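Local coordinates for protein 2-dehydropantoate 2-reductase (Porphyromonas gingivalis, PDB 2QYT) that probably catalyses the NADPH-dependent reduction of ketopantoate to pantoic acid, a step in the biosynthesis of pantothenate, at residues 51-56 and 73-78; 94-99 and 120-125; 197-202 and 250-255; 207-212 and 284-289; 227-232 and 301-306. One frame throughout, in Å; residues are numbered along the deposited sequence.

Contact 1 of 5, residues 51-56 and 73-78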
# COMPACT_ATOMS: atom_id res chain seq x y z
N ALA A 51 12.85 -20.52 1.82
CA ALA A 51 12.98 -20.74 0.38
C ALA A 51 13.85 -19.65 -0.28
O ALA A 51 14.60 -19.93 -1.21
CB ALA A 51 11.61 -20.75 -0.27
N ILE A 52 13.70 -18.42 0.18
CA ILE A 52 14.53 -17.28 -0.27
C ILE A 52 15.99 -17.59 0.06
O ILE A 52 16.82 -17.48 -0.83
CB ILE A 52 14.09 -15.98 0.38
CG1 ILE A 52 12.68 -15.64 -0.13
CG2 ILE A 52 15.05 -14.83 0.09
CD1 ILE A 52 12.09 -14.44 0.51
N ARG A 53 16.29 -18.03 1.29
CA ARG A 53 17.70 -18.27 1.65
C ARG A 53 18.29 -19.41 0.82
O ARG A 53 19.46 -19.36 0.46
CB ARG A 53 17.93 -18.48 3.18
CG ARG A 53 17.36 -17.32 4.03
CD ARG A 53 18.22 -16.75 5.18
NE ARG A 53 17.72 -17.19 6.47
CZ ARG A 53 17.70 -16.50 7.62
NH1 ARG A 53 18.18 -15.27 7.76
NH2 ARG A 53 17.19 -17.12 8.67
N ALA A 54 17.49 -20.44 0.56
CA ALA A 54 17.96 -21.58 -0.22
C ALA A 54 18.20 -21.24 -1.70
O ALA A 54 19.17 -21.73 -2.31
CB ALA A 54 16.97 -22.76 -0.08
N ALA A 55 17.33 -20.41 -2.28
CA ALA A 55 17.50 -19.98 -3.66
C ALA A 55 18.57 -18.89 -3.74
O ALA A 55 19.01 -18.53 -4.82
CB ALA A 55 16.18 -19.48 -4.26
N GLY A 56 18.99 -18.36 -2.60
CA GLY A 56 19.80 -17.14 -2.60
C GLY A 56 19.05 -15.91 -3.15
O GLY A 56 19.67 -14.91 -3.55
N CYS A 73 20.43 -8.33 2.55
CA CYS A 73 20.19 -9.06 3.77
C CYS A 73 18.74 -9.48 3.75
O CYS A 73 17.87 -8.73 3.29
CB CYS A 73 20.54 -8.16 4.99
SG CYS A 73 20.01 -8.80 6.60
N VAL A 74 18.48 -10.71 4.19
CA VAL A 74 17.11 -11.19 4.37
C VAL A 74 17.08 -11.98 5.68
O VAL A 74 17.96 -12.79 5.96
CB VAL A 74 16.56 -12.05 3.17
CG1 VAL A 74 17.40 -13.37 3.03
CG2 VAL A 74 15.07 -12.42 3.41
N THR A 75 16.04 -11.72 6.47
CA THR A 75 15.98 -12.26 7.83
C THR A 75 14.55 -12.15 8.36
O THR A 75 13.75 -11.46 7.75
CB THR A 75 17.03 -11.56 8.78
OG1 THR A 75 16.91 -12.12 10.07
CG2 THR A 75 16.84 -10.03 8.92
N ASP A 76 14.21 -12.87 9.45
CA ASP A 76 12.94 -12.64 10.17
C ASP A 76 13.12 -11.70 11.35
O ASP A 76 12.19 -11.47 12.08
CB ASP A 76 12.25 -13.96 10.63
CG ASP A 76 13.16 -14.86 11.41
OD1 ASP A 76 14.29 -14.45 11.72
OD2 ASP A 76 12.73 -15.99 11.73
N ASN A 77 14.33 -11.17 11.52
CA ASN A 77 14.66 -10.35 12.70
C ASN A 77 15.13 -8.91 12.39
O ASN A 77 16.29 -8.71 12.05
CB ASN A 77 15.70 -11.05 13.54
CG ASN A 77 15.82 -10.48 14.97
OD1 ASN A 77 15.41 -9.34 15.29
ND2 ASN A 77 16.40 -11.29 15.84
N PRO A 78 14.24 -7.90 12.49
CA PRO A 78 14.68 -6.51 12.21
C PRO A 78 15.88 -5.97 12.96
O PRO A 78 16.51 -5.04 12.49
CB PRO A 78 13.44 -5.69 12.52
CG PRO A 78 12.31 -6.63 12.16
CD PRO A 78 12.78 -7.98 12.69

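Contact 2 of 5, residues 94-99 and 120-125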
# COMPACT_ATOMS: atom_id res chain seq x y z
N TYR A 94 0.16 -7.66 11.14
CA TYR A 94 0.07 -7.15 12.53
C TYR A 94 -0.95 -6.01 12.73
O TYR A 94 -1.13 -5.17 11.84
CB TYR A 94 1.46 -6.71 13.03
CG TYR A 94 2.59 -7.69 12.74
CD1 TYR A 94 2.64 -8.94 13.38
CD2 TYR A 94 3.61 -7.36 11.84
CE1 TYR A 94 3.69 -9.85 13.14
CE2 TYR A 94 4.65 -8.27 11.57
CZ TYR A 94 4.69 -9.50 12.23
OH TYR A 94 5.72 -10.39 11.97
N ASP A 95 -1.59 -5.96 13.90
CA ASP A 95 -2.18 -4.71 14.40
C ASP A 95 -1.10 -3.62 14.39
O ASP A 95 0.10 -3.94 14.28
CB ASP A 95 -2.84 -4.92 15.77
CG ASP A 95 -1.83 -5.05 16.93
OD1 ASP A 95 -0.94 -4.22 17.09
OD2 ASP A 95 -2.00 -5.97 17.74
N MSE A 96 -1.49 -2.35 14.45
CA MSE A 96 -0.52 -1.28 14.25
C MSE A 96 0.47 -1.14 15.42
O MSE A 96 1.62 -0.76 15.23
CB MSE A 96 -1.22 0.05 14.00
CG MSE A 96 -0.55 0.84 12.86
SE MSE A 96 -0.71 -0.05 11.03
CE MSE A 96 -2.66 -0.19 10.92
N GLU A 97 -0.00 -1.45 16.62
CA GLU A 97 0.79 -1.42 17.85
C GLU A 97 1.95 -2.37 17.70
O GLU A 97 3.09 -1.98 17.90
CB GLU A 97 -0.08 -1.83 19.02
CG GLU A 97 -0.74 -0.67 19.82
CD GLU A 97 -1.88 0.08 19.12
OE1 GLU A 97 -2.43 -0.39 18.09
OE2 GLU A 97 -2.23 1.17 19.66
N ARG A 98 1.65 -3.60 17.30
CA ARG A 98 2.63 -4.64 17.12
C ARG A 98 3.57 -4.38 15.96
O ARG A 98 4.78 -4.56 16.10
CB ARG A 98 1.95 -5.99 16.94
CG ARG A 98 2.90 -7.12 16.71
CD ARG A 98 2.18 -8.46 16.86
NE ARG A 98 3.06 -9.55 16.42
CZ ARG A 98 2.81 -10.86 16.56
NH1 ARG A 98 1.70 -11.30 17.14
NH2 ARG A 98 3.69 -11.73 16.11
N GLY A 99 3.04 -3.95 14.80
CA GLY A 99 3.89 -3.60 13.66
C GLY A 99 4.92 -2.51 14.02
O GLY A 99 6.06 -2.59 13.63
N ALA A 120 -7.79 3.76 4.71
CA ALA A 120 -8.01 5.19 4.61
C ALA A 120 -6.95 6.01 5.37
O ALA A 120 -6.61 7.12 4.97
CB ALA A 120 -9.39 5.54 5.12
N ASP A 121 -6.41 5.43 6.42
CA ASP A 121 -5.72 6.20 7.43
C ASP A 121 -4.55 5.47 8.08
O ASP A 121 -4.30 5.68 9.26
CB ASP A 121 -6.74 6.58 8.52
CG ASP A 121 -7.25 5.37 9.27
OD1 ASP A 121 -7.01 4.23 8.82
OD2 ASP A 121 -7.89 5.56 10.32
N ILE A 122 -3.86 4.64 7.31
CA ILE A 122 -2.76 3.83 7.82
C ILE A 122 -1.64 4.72 8.36
O ILE A 122 -1.12 4.45 9.45
CB ILE A 122 -2.15 2.87 6.76
CG1 ILE A 122 -3.20 1.95 6.13
CG2 ILE A 122 -1.00 2.06 7.40
CD1 ILE A 122 -3.88 0.97 7.12
N ALA A 123 -1.30 5.79 7.62
CA ALA A 123 -0.25 6.73 8.03
C ALA A 123 -0.62 7.46 9.33
O ALA A 123 0.21 7.65 10.19
CB ALA A 123 0.02 7.73 6.91
N GLU A 124 -1.86 7.89 9.45
CA GLU A 124 -2.32 8.52 10.67
C GLU A 124 -2.15 7.58 11.87
O GLU A 124 -1.69 8.01 12.94
CB GLU A 124 -3.77 8.96 10.55
CG GLU A 124 -3.98 10.23 9.73
CD GLU A 124 -3.86 10.00 8.22
OE1 GLU A 124 -3.62 11.00 7.51
OE2 GLU A 124 -4.00 8.85 7.74
N ARG A 125 -2.58 6.34 11.69
CA ARG A 125 -2.51 5.31 12.70
C ARG A 125 -1.05 5.12 13.16
O ARG A 125 -0.75 5.27 14.35
CB ARG A 125 -3.14 4.01 12.16
CG ARG A 125 -4.69 4.13 11.96
CD ARG A 125 -5.34 2.83 11.39
NE ARG A 125 -5.05 1.64 12.21
CZ ARG A 125 -5.37 1.49 13.50
NH1 ARG A 125 -5.96 2.49 14.17
NH2 ARG A 125 -5.08 0.37 14.15
O HOH W 1 -4.00 -2.03 13.26

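Contact 3 of 5, residues 197-202 and 250-255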
# COMPACT_ATOMS: atom_id res chain seq x y z
N TYR A 197 -4.52 10.85 -3.73
CA TYR A 197 -4.25 9.51 -4.27
C TYR A 197 -4.66 8.42 -3.29
O TYR A 197 -5.21 7.38 -3.68
CB TYR A 197 -2.78 9.35 -4.70
CG TYR A 197 -2.43 10.22 -5.87
CD1 TYR A 197 -2.44 9.72 -7.18
CD2 TYR A 197 -2.15 11.58 -5.68
CE1 TYR A 197 -2.16 10.57 -8.28
CE2 TYR A 197 -1.86 12.41 -6.75
CZ TYR A 197 -1.86 11.91 -8.05
OH TYR A 197 -1.59 12.78 -9.11
N ILE A 198 -4.41 8.68 -2.02
CA ILE A 198 -4.78 7.76 -0.96
C ILE A 198 -6.30 7.59 -0.79
O ILE A 198 -6.77 6.45 -0.64
CB ILE A 198 -4.20 8.24 0.38
CG1 ILE A 198 -2.67 8.31 0.30
CG2 ILE A 198 -4.64 7.32 1.54
CD1 ILE A 198 -2.04 7.09 0.58
N MSE A 199 -7.06 8.68 -0.70
CA MSE A 199 -8.52 8.55 -0.61
C MSE A 199 -9.07 7.97 -1.91
O MSE A 199 -9.95 7.13 -1.88
CB MSE A 199 -9.23 9.86 -0.22
CG MSE A 199 -9.12 11.04 -1.18
SE MSE A 199 -10.60 12.35 -1.02
CE MSE A 199 -11.62 11.85 -2.57
N LYS A 200 -8.52 8.41 -3.04
CA LYS A 200 -8.98 7.91 -4.33
C LYS A 200 -8.86 6.38 -4.43
O LYS A 200 -9.83 5.71 -4.79
CB LYS A 200 -8.27 8.62 -5.50
CG LYS A 200 -8.95 8.47 -6.85
CD LYS A 200 -8.00 8.83 -8.00
CE LYS A 200 -7.08 7.66 -8.41
NZ LYS A 200 -5.64 8.04 -8.53
N LYS A 201 -7.69 5.84 -4.05
CA LYS A 201 -7.48 4.40 -3.99
C LYS A 201 -8.48 3.72 -3.04
O LYS A 201 -9.10 2.72 -3.41
CB LYS A 201 -6.04 4.09 -3.55
CG LYS A 201 -5.73 2.62 -3.28
CD LYS A 201 -5.02 1.97 -4.43
CE LYS A 201 -5.25 0.46 -4.48
NZ LYS A 201 -4.27 -0.20 -3.60
N PHE A 202 -8.62 4.25 -1.83
CA PHE A 202 -9.46 3.64 -0.80
C PHE A 202 -10.97 3.62 -1.16
O PHE A 202 -11.66 2.64 -0.91
CB PHE A 202 -9.26 4.30 0.58
CG PHE A 202 -10.19 3.74 1.63
CD1 PHE A 202 -9.86 2.55 2.31
CD2 PHE A 202 -11.40 4.37 1.90
CE1 PHE A 202 -10.71 2.00 3.26
CE2 PHE A 202 -12.28 3.83 2.83
CZ PHE A 202 -11.93 2.65 3.52
N ASP A 250 -14.51 16.95 -7.17
CA ASP A 250 -15.86 16.79 -7.73
C ASP A 250 -15.74 16.32 -9.18
O ASP A 250 -14.71 16.55 -9.82
CB ASP A 250 -16.71 18.06 -7.62
CG ASP A 250 -18.17 17.76 -7.30
OD1 ASP A 250 -19.00 18.69 -7.39
OD2 ASP A 250 -18.49 16.59 -6.96
N ASP A 251 -16.80 15.69 -9.69
CA ASP A 251 -16.67 14.74 -10.80
C ASP A 251 -15.88 13.57 -10.22
O ASP A 251 -15.33 12.76 -10.95
CB ASP A 251 -15.93 15.34 -12.01
CG ASP A 251 -16.50 16.68 -12.46
OD1 ASP A 251 -15.79 17.70 -12.30
OD2 ASP A 251 -17.64 16.71 -12.99
N VAL A 252 -15.83 13.53 -8.88
CA VAL A 252 -15.10 12.51 -8.12
C VAL A 252 -15.87 11.18 -8.12
O VAL A 252 -15.30 10.14 -8.46
CB VAL A 252 -14.75 13.01 -6.68
CG1 VAL A 252 -15.96 13.65 -6.00
CG2 VAL A 252 -14.17 11.89 -5.83
N VAL A 253 -17.15 11.23 -7.74
CA VAL A 253 -18.11 10.13 -7.91
C VAL A 253 -18.08 9.61 -9.35
O VAL A 253 -17.98 8.41 -9.58
CB VAL A 253 -19.56 10.59 -7.57
CG1 VAL A 253 -20.58 9.53 -7.94
CG2 VAL A 253 -19.69 10.95 -6.09
N GLN A 254 -18.15 10.55 -10.30
CA GLN A 254 -18.07 10.24 -11.73
C GLN A 254 -16.72 9.65 -12.15
O GLN A 254 -16.67 8.66 -12.88
CB GLN A 254 -18.40 11.50 -12.56
CG GLN A 254 -19.76 12.14 -12.25
CD GLN A 254 -20.93 11.17 -12.39
OE1 GLN A 254 -20.98 10.35 -13.31
NE2 GLN A 254 -21.89 11.26 -11.47
N GLN A 255 -15.63 10.28 -11.69
CA GLN A 255 -14.27 9.83 -11.97
C GLN A 255 -14.08 8.39 -11.50
O GLN A 255 -13.58 7.55 -12.25
CB GLN A 255 -13.26 10.74 -11.27
CG GLN A 255 -11.89 10.81 -11.91
CD GLN A 255 -11.03 11.92 -11.32
OE1 GLN A 255 -10.45 11.77 -10.23
NE2 GLN A 255 -10.94 13.04 -12.03

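Contact 4 of 5, residues 207-212 and 284-289. With SO4 (sulfate ion), chain D.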
# COMPACT_ATOMS: atom_id res chain seq x y z
N VAL A 207 -15.73 0.76 -2.21
CA VAL A 207 -17.00 0.50 -2.93
C VAL A 207 -16.98 -0.88 -3.59
O VAL A 207 -17.90 -1.66 -3.38
CB VAL A 207 -17.41 1.61 -3.94
CG1 VAL A 207 -17.50 2.99 -3.25
CG2 VAL A 207 -16.47 1.66 -5.12
N THR A 208 -15.91 -1.18 -4.33
CA THR A 208 -15.77 -2.43 -5.09
C THR A 208 -15.80 -3.66 -4.18
O THR A 208 -16.54 -4.61 -4.45
CB THR A 208 -14.49 -2.45 -5.95
OG1 THR A 208 -14.50 -1.34 -6.86
CG2 THR A 208 -14.38 -3.75 -6.74
N ALA A 209 -15.00 -3.63 -3.12
CA ALA A 209 -14.98 -4.72 -2.15
C ALA A 209 -16.36 -4.91 -1.51
O ALA A 209 -16.91 -6.00 -1.55
CB ALA A 209 -13.90 -4.52 -1.09
N THR A 210 -16.94 -3.85 -0.95
CA THR A 210 -18.23 -4.03 -0.28
C THR A 210 -19.35 -4.49 -1.25
O THR A 210 -20.07 -5.43 -0.93
CB THR A 210 -18.67 -2.87 0.70
OG1 THR A 210 -20.06 -2.54 0.50
CG2 THR A 210 -17.82 -1.63 0.53
N ALA A 211 -19.43 -3.86 -2.42
CA ALA A 211 -20.45 -4.18 -3.43
C ALA A 211 -20.38 -5.61 -3.98
O ALA A 211 -21.41 -6.29 -4.04
CB ALA A 211 -20.44 -3.16 -4.58
N THR A 212 -19.18 -6.07 -4.37
CA THR A 212 -19.00 -7.46 -4.84
C THR A 212 -19.12 -8.49 -3.71
O THR A 212 -19.39 -9.65 -3.97
CB THR A 212 -17.67 -7.72 -5.64
OG1 THR A 212 -16.54 -7.75 -4.76
CG2 THR A 212 -17.47 -6.71 -6.75
N GLU A 284 -11.69 -6.75 7.09
CA GLU A 284 -12.86 -6.18 6.43
C GLU A 284 -13.19 -4.81 7.00
O GLU A 284 -14.14 -4.64 7.76
CB GLU A 284 -14.07 -7.10 6.58
CG GLU A 284 -15.05 -6.97 5.44
CD GLU A 284 -16.46 -6.75 5.92
OE1 GLU A 284 -16.74 -5.63 6.40
OE2 GLU A 284 -17.28 -7.69 5.82
N THR A 285 -12.35 -3.85 6.64
CA THR A 285 -12.54 -2.45 7.02
C THR A 285 -12.28 -1.56 5.79
O THR A 285 -11.72 -0.44 5.84
CB THR A 285 -11.75 -2.09 8.28
OG1 THR A 285 -12.01 -3.06 9.31
CG2 THR A 285 -12.16 -0.74 8.80
N LEU A 286 -12.70 -2.11 4.66
CA LEU A 286 -13.00 -1.34 3.49
C LEU A 286 -14.48 -0.98 3.62
O LEU A 286 -15.01 -0.22 2.83
CB LEU A 286 -12.70 -2.19 2.25
CG LEU A 286 -11.26 -2.74 2.30
CD1 LEU A 286 -11.10 -4.08 1.58
CD2 LEU A 286 -10.26 -1.71 1.79
N THR A 287 -15.11 -1.50 4.67
CA THR A 287 -16.53 -1.31 4.97
C THR A 287 -16.73 -0.72 6.37
O THR A 287 -17.32 0.36 6.52
CB THR A 287 -17.30 -2.65 4.86
OG1 THR A 287 -16.69 -3.49 3.86
CG2 THR A 287 -18.75 -2.42 4.50
N GLY A 288 -16.24 -1.42 7.40
CA GLY A 288 -16.42 -1.01 8.78
C GLY A 288 -15.95 0.41 9.07
O GLY A 288 -16.63 1.16 9.77
N TYR A 289 -14.80 0.76 8.49
CA TYR A 289 -14.20 2.08 8.68
C TYR A 289 -15.17 3.18 8.31
O TYR A 289 -15.42 4.09 9.13
CB TYR A 289 -12.92 2.22 7.83
CG TYR A 289 -12.39 3.64 7.83
CD1 TYR A 289 -11.68 4.14 8.93
CD2 TYR A 289 -12.65 4.49 6.76
CE1 TYR A 289 -11.22 5.46 8.95
CE2 TYR A 289 -12.21 5.81 6.77
CZ TYR A 289 -11.48 6.29 7.86
OH TYR A 289 -11.04 7.60 7.85
S SO4 D . -15.24 -4.08 11.49
O1 SO4 D . -15.93 -3.09 10.66
O2 SO4 D . -15.69 -5.44 11.17
O3 SO4 D . -13.79 -3.96 11.26
O4 SO4 D . -15.60 -3.79 12.88

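Contact 5 of 5, residues 227-232 and 301-306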
# COMPACT_ATOMS: atom_id res chain seq x y z
N GLU A 227 -26.54 -0.62 -10.69
CA GLU A 227 -25.95 0.70 -10.89
C GLU A 227 -26.44 1.73 -9.86
O GLU A 227 -25.63 2.47 -9.31
CB GLU A 227 -26.12 1.22 -12.33
CG GLU A 227 -24.95 2.07 -12.80
CD GLU A 227 -25.17 2.73 -14.17
OE1 GLU A 227 -24.51 3.77 -14.41
OE2 GLU A 227 -25.96 2.24 -15.00
N PRO A 228 -27.78 1.81 -9.63
CA PRO A 228 -28.23 2.66 -8.53
C PRO A 228 -27.51 2.42 -7.21
O PRO A 228 -27.05 3.39 -6.60
CB PRO A 228 -29.72 2.32 -8.42
CG PRO A 228 -30.11 2.03 -9.86
CD PRO A 228 -28.92 1.27 -10.41
N GLU A 229 -27.38 1.17 -6.80
CA GLU A 229 -26.75 0.81 -5.55
C GLU A 229 -25.28 1.20 -5.60
O GLU A 229 -24.78 1.82 -4.67
CB GLU A 229 -26.88 -0.70 -5.27
CG GLU A 229 -28.28 -1.14 -4.87
CD GLU A 229 -29.12 -1.58 -6.06
OE1 GLU A 229 -29.16 -0.86 -7.09
OE2 GLU A 229 -29.74 -2.67 -5.97
N LEU A 230 -24.63 0.88 -6.72
CA LEU A 230 -23.22 1.19 -6.90
C LEU A 230 -22.99 2.68 -6.73
O LEU A 230 -22.15 3.09 -5.95
CB LEU A 230 -22.71 0.65 -8.24
CG LEU A 230 -21.21 0.50 -8.53
CD1 LEU A 230 -20.37 -0.06 -7.37
CD2 LEU A 230 -21.08 -0.41 -9.72
N LEU A 231 -23.80 3.48 -7.41
CA LEU A 231 -23.77 4.94 -7.30
C LEU A 231 -24.09 5.47 -5.90
O LEU A 231 -23.50 6.46 -5.47
CB LEU A 231 -24.74 5.55 -8.31
CG LEU A 231 -24.91 7.07 -8.36
CD1 LEU A 231 -23.60 7.74 -8.71
CD2 LEU A 231 -26.01 7.43 -9.38
N SER A 232 -25.02 4.83 -5.22
CA SER A 232 -25.27 5.14 -3.82
C SER A 232 -24.02 4.98 -2.96
O SER A 232 -23.80 5.79 -2.08
CB SER A 232 -26.39 4.28 -3.26
OG SER A 232 -27.58 4.64 -3.91
N LEU A 301 -25.25 7.23 6.05
CA LEU A 301 -24.85 6.43 4.89
C LEU A 301 -25.63 5.14 4.92
O LEU A 301 -25.10 4.12 5.38
CB LEU A 301 -23.35 6.12 4.88
CG LEU A 301 -22.28 7.18 5.16
CD1 LEU A 301 -20.92 6.52 5.08
CD2 LEU A 301 -22.35 8.36 4.19
N PRO A 302 -26.90 5.17 4.45
CA PRO A 302 -27.78 4.00 4.51
C PRO A 302 -27.30 2.77 3.74
O PRO A 302 -27.40 1.67 4.26
CB PRO A 302 -29.12 4.53 3.96
CG PRO A 302 -28.78 5.76 3.20
CD PRO A 302 -27.58 6.35 3.87
N MSE A 303 -26.80 2.96 2.52
CA MSE A 303 -26.34 1.83 1.69
C MSE A 303 -25.16 1.07 2.29
O MSE A 303 -25.16 -0.16 2.32
CB MSE A 303 -25.98 2.31 0.28
CG MSE A 303 -25.88 1.20 -0.79
SE MSE A 303 -27.58 0.22 -1.14
CE MSE A 303 -28.80 1.71 -1.50
N TYR A 304 -24.13 1.81 2.73
CA TYR A 304 -23.02 1.21 3.45
C TYR A 304 -23.48 0.49 4.71
O TYR A 304 -23.01 -0.62 4.98
CB TYR A 304 -21.98 2.27 3.80
CG TYR A 304 -20.82 2.32 2.84
CD1 TYR A 304 -20.82 3.21 1.77
CD2 TYR A 304 -19.71 1.49 3.01
CE1 TYR A 304 -19.75 3.27 0.88
CE2 TYR A 304 -18.63 1.53 2.12
CZ TYR A 304 -18.66 2.43 1.07
OH TYR A 304 -17.59 2.48 0.20
N LYS A 305 -24.40 1.09 5.46
CA LYS A 305 -24.89 0.50 6.71
C LYS A 305 -25.71 -0.77 6.48
O LYS A 305 -25.56 -1.73 7.22
CB LYS A 305 -25.69 1.52 7.53
CG LYS A 305 -24.85 2.69 8.05
CD LYS A 305 -25.51 3.34 9.26
CE LYS A 305 -26.52 4.42 8.89
NZ LYS A 305 -27.83 3.88 8.42
N ARG A 306 -26.57 -0.76 5.46
CA ARG A 306 -27.31 -1.95 5.04
C ARG A 306 -26.31 -3.05 4.65
O ARG A 306 -26.45 -4.19 5.06
CB ARG A 306 -28.24 -1.63 3.85
CG ARG A 306 -29.34 -2.66 3.59
CD ARG A 306 -29.42 -3.12 2.12
NE ARG A 306 -30.15 -2.21 1.22
CZ ARG A 306 -30.43 -2.46 -0.07
NH1 ARG A 306 -30.07 -3.61 -0.64
NH2 ARG A 306 -31.09 -1.56 -0.79

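Contact 1 of 5, residues 51-56 and 73-78
V74 meets the helix with both of its methyl groups, and I52 takes them on its short branch: I52 CG2 lies 4.0 Å from V74 CG1 and 4.1 Å from V74 CG2. The branching of V74 explains the double contact. Its CG1 sits between the backbone N and the carbonyl carbon (chi1 64°), CG2 lies opposite the N, and the pair straddles the isoleucine methyl. R53 flanks the same valine, its CG 4.1 Å from V74 CG1, before its chain bends at chi2 and chi3 and carries the guanidinium along the strand. This is the edge of the Rossmann-type domain: strand 73-75 is the outermost strand of the parallel sheet on this side, next to strand 38-43, and the last turns of helix 46-55 pack on it; the short axes of 51-55 and 73-75 lie 144° apart, closer to antiparallel than to parallel. R53 NH1 reaches the strand backbone and gives V74 O a weak hydrogen bond of 3.1 Å, bent to 130° at the hydrogen; the guanidinium stands oblique to that oxygen and to T75 CA. T75 sets off from the backbone away from the helix, though its CB still touches R53 NH1 (4.0 Å). Its OG1 accepts from N77 N at 3.1 Å, closing an ST turn, and is also hydrogen-bonded to E80 OE1. N77 then caps the next helix through OD1, which takes the amide of A79.

Contact 2 of 5, residues 94-99 and 120-125
M96, a selenomethionine, lays its methyl against the side chain of R125, and the two chains cross at about a right angle. The closest approach is M96 CE to R125 NE, 3.3 Å, and the methyl comes in at the edge of the guanidinium, near its plane, instead of over a face. Bends at chi2 and chi3 (65° and 57°) curl the M96 chain until CE also touches I122 CD1 at 4.2 Å, so one methyl serves both residues of the facing helix. R125 is bent too, at chi3, which swings its NH2 back to within 3.9 Å of M96 CB. Both segments are helix starts in the Rossmann-type domain: D95 precedes helix 96-103, and D121 stands just before helix 122-126, with strand 111-115, an edge of the parallel sheet, lying between the two helices in sequence. D95 caps its helix, OD1 accepting from R98 N at 2.7 Å and being met nearly along its C-O axis. A water bridges the start of helix 96-103 and the R125 side chain. It lies in the guanidinium plane and accepts from R125 NH2 at 2.8 Å, while its bond from M96 N is weak. E97 OE1, 4.8 Å from R125 NH2, may add some electrostatic attraction on this surface.

Contact 3 of 5, residues 197-202 and 250-255
The apolar part of this contact is a single meeting of methyl groups: CE of M199, a selenomethionine, lies 4.1 Å from V252 CG2, and the two side chains cross at about a right angle. M199 starts from the backbone with CG between the N and the carbonyl carbon (chi1 64°), then runs extended through chi2 and bends at chi3, which delivers the methyl at the end of the chain to the other helix. V252 points from its backbone toward helix 194-215 and offers the branch that lies opposite its own N. M199 was modelled in two conformers, and the touch is established for one, so it should be read with caution. On the polar side there is little more than a graze. K200 lays the aliphatic part of its chain beside the amide of Q255, with K200 CD 4.4 Å from Q255 OE1, and no hydrogen bond joins the two segments. Within segment 250-255, Q255 N bonds to D251 O over the first turn, and D251 occupies the N-cap position of helix 252-262. Both helices belong to the all-helical C-terminal region. V252 is further packed by W196 and M203 of helix 194-215, and M199 also rests on F241 of helix 227-244. Helix 194-215 also packs on strand 137-148: I198 touches C139, K200 touches Y141, and K201 makes a cation-pi contact with Y141.

Contact 4 of 5, residues 207-212 and 284-289
T210 and T287 lie on the close side of this contact, meeting obliquely where their CA atoms come within 6.2 Å. T210 CB lies 3.8 Å from both T287 OG1 and T287 CG2, so the threonine on the helix nestles against the two branches of its partner. T210 CG2 adds a contact of 3.9 Å to L286 O, an oxygen that is hydrogen-bonded to S206 OG one turn back along the same helix as T210. Y304 and M307 of helix 302-309 also pack against T210, which is buried, as is T287. The packed side continues where A209 CB meets L286 CD1 at 3.9 Å, a methyl-to-methyl contact, although both residues are partly exposed; L286 also packs on F202 and I205 of helix 194-215. In the C-terminal helical domain this is where helix 194-215 receives the chain as it enters helix 288-296: T287 holds the N-cap position, although its side chain makes no capping bond. The loose side begins at E284 and T285, which are polar and exposed. E284 OE1 takes a weak hydrogen bond from T287 OG1 at 3.3 Å. With OG1 anti to its carbonyl carbon (chi1 -51°), T285 takes no part in the packing and donates to O3 of a sulfate ion at 2.8 Å; that ion probably came from the crystallisation liquor.

Contact 5 of 5, residues 227-232 and 301-306
M303, a selenomethionine, leaves its backbone with CG on the far side from N (chi1 -163°), and bends at chi2 and chi3 bring its methyl onto S232. Here two helices of the C-terminal helical domain meet: the first turns of helix 227-244 and the start of helix 302-309. M303 CE lies 3.9 Å from S232 CB, and M303 CG is 4.0 Å from the same carbon. The M303 and E229 side chains cross at a slant, with M303 SE 4.0 Å from E229 CG; the carboxylate beyond is hydrogen-bonded through OE2 to H226 ND1. R306 joins from its own helix, one guanidinium face lying under M303 SE, which stands 3.9 Å above the plane and offset toward the rim. Nearby, E236 accepts from the backbone N of both M303 and Y304 at this helix start. S232 keeps its hydroxyl for its own helix: OG donates to P228 O at 3.0 Å from above the carbonyl plane, and that oxygen also accepts from S232 N.

Contacts 1 and 2 lie in the Rossmann-type domain, contacts 3, 4 and 5 in the helical C-terminal one. Contacts 2 and 5 are surface contacts and the other three are partly buried; 2, 3 and 5 each rely on a selenomethionine. Contacts 3 and 4 share helix 194-215, and F202 of the former packs on T285 and Y289 of the latter. Contact 5 joins them through L231 on V253 and Y304 on V207. Between the domains, A120 of contact 2 touches F202 and Y289. Contact 1 touches none of the others, its nearest atoms about 7 Å from contact 2, and has the one direct hydrogen bond, a weak one, between paired segments; contact 2 uses a water instead.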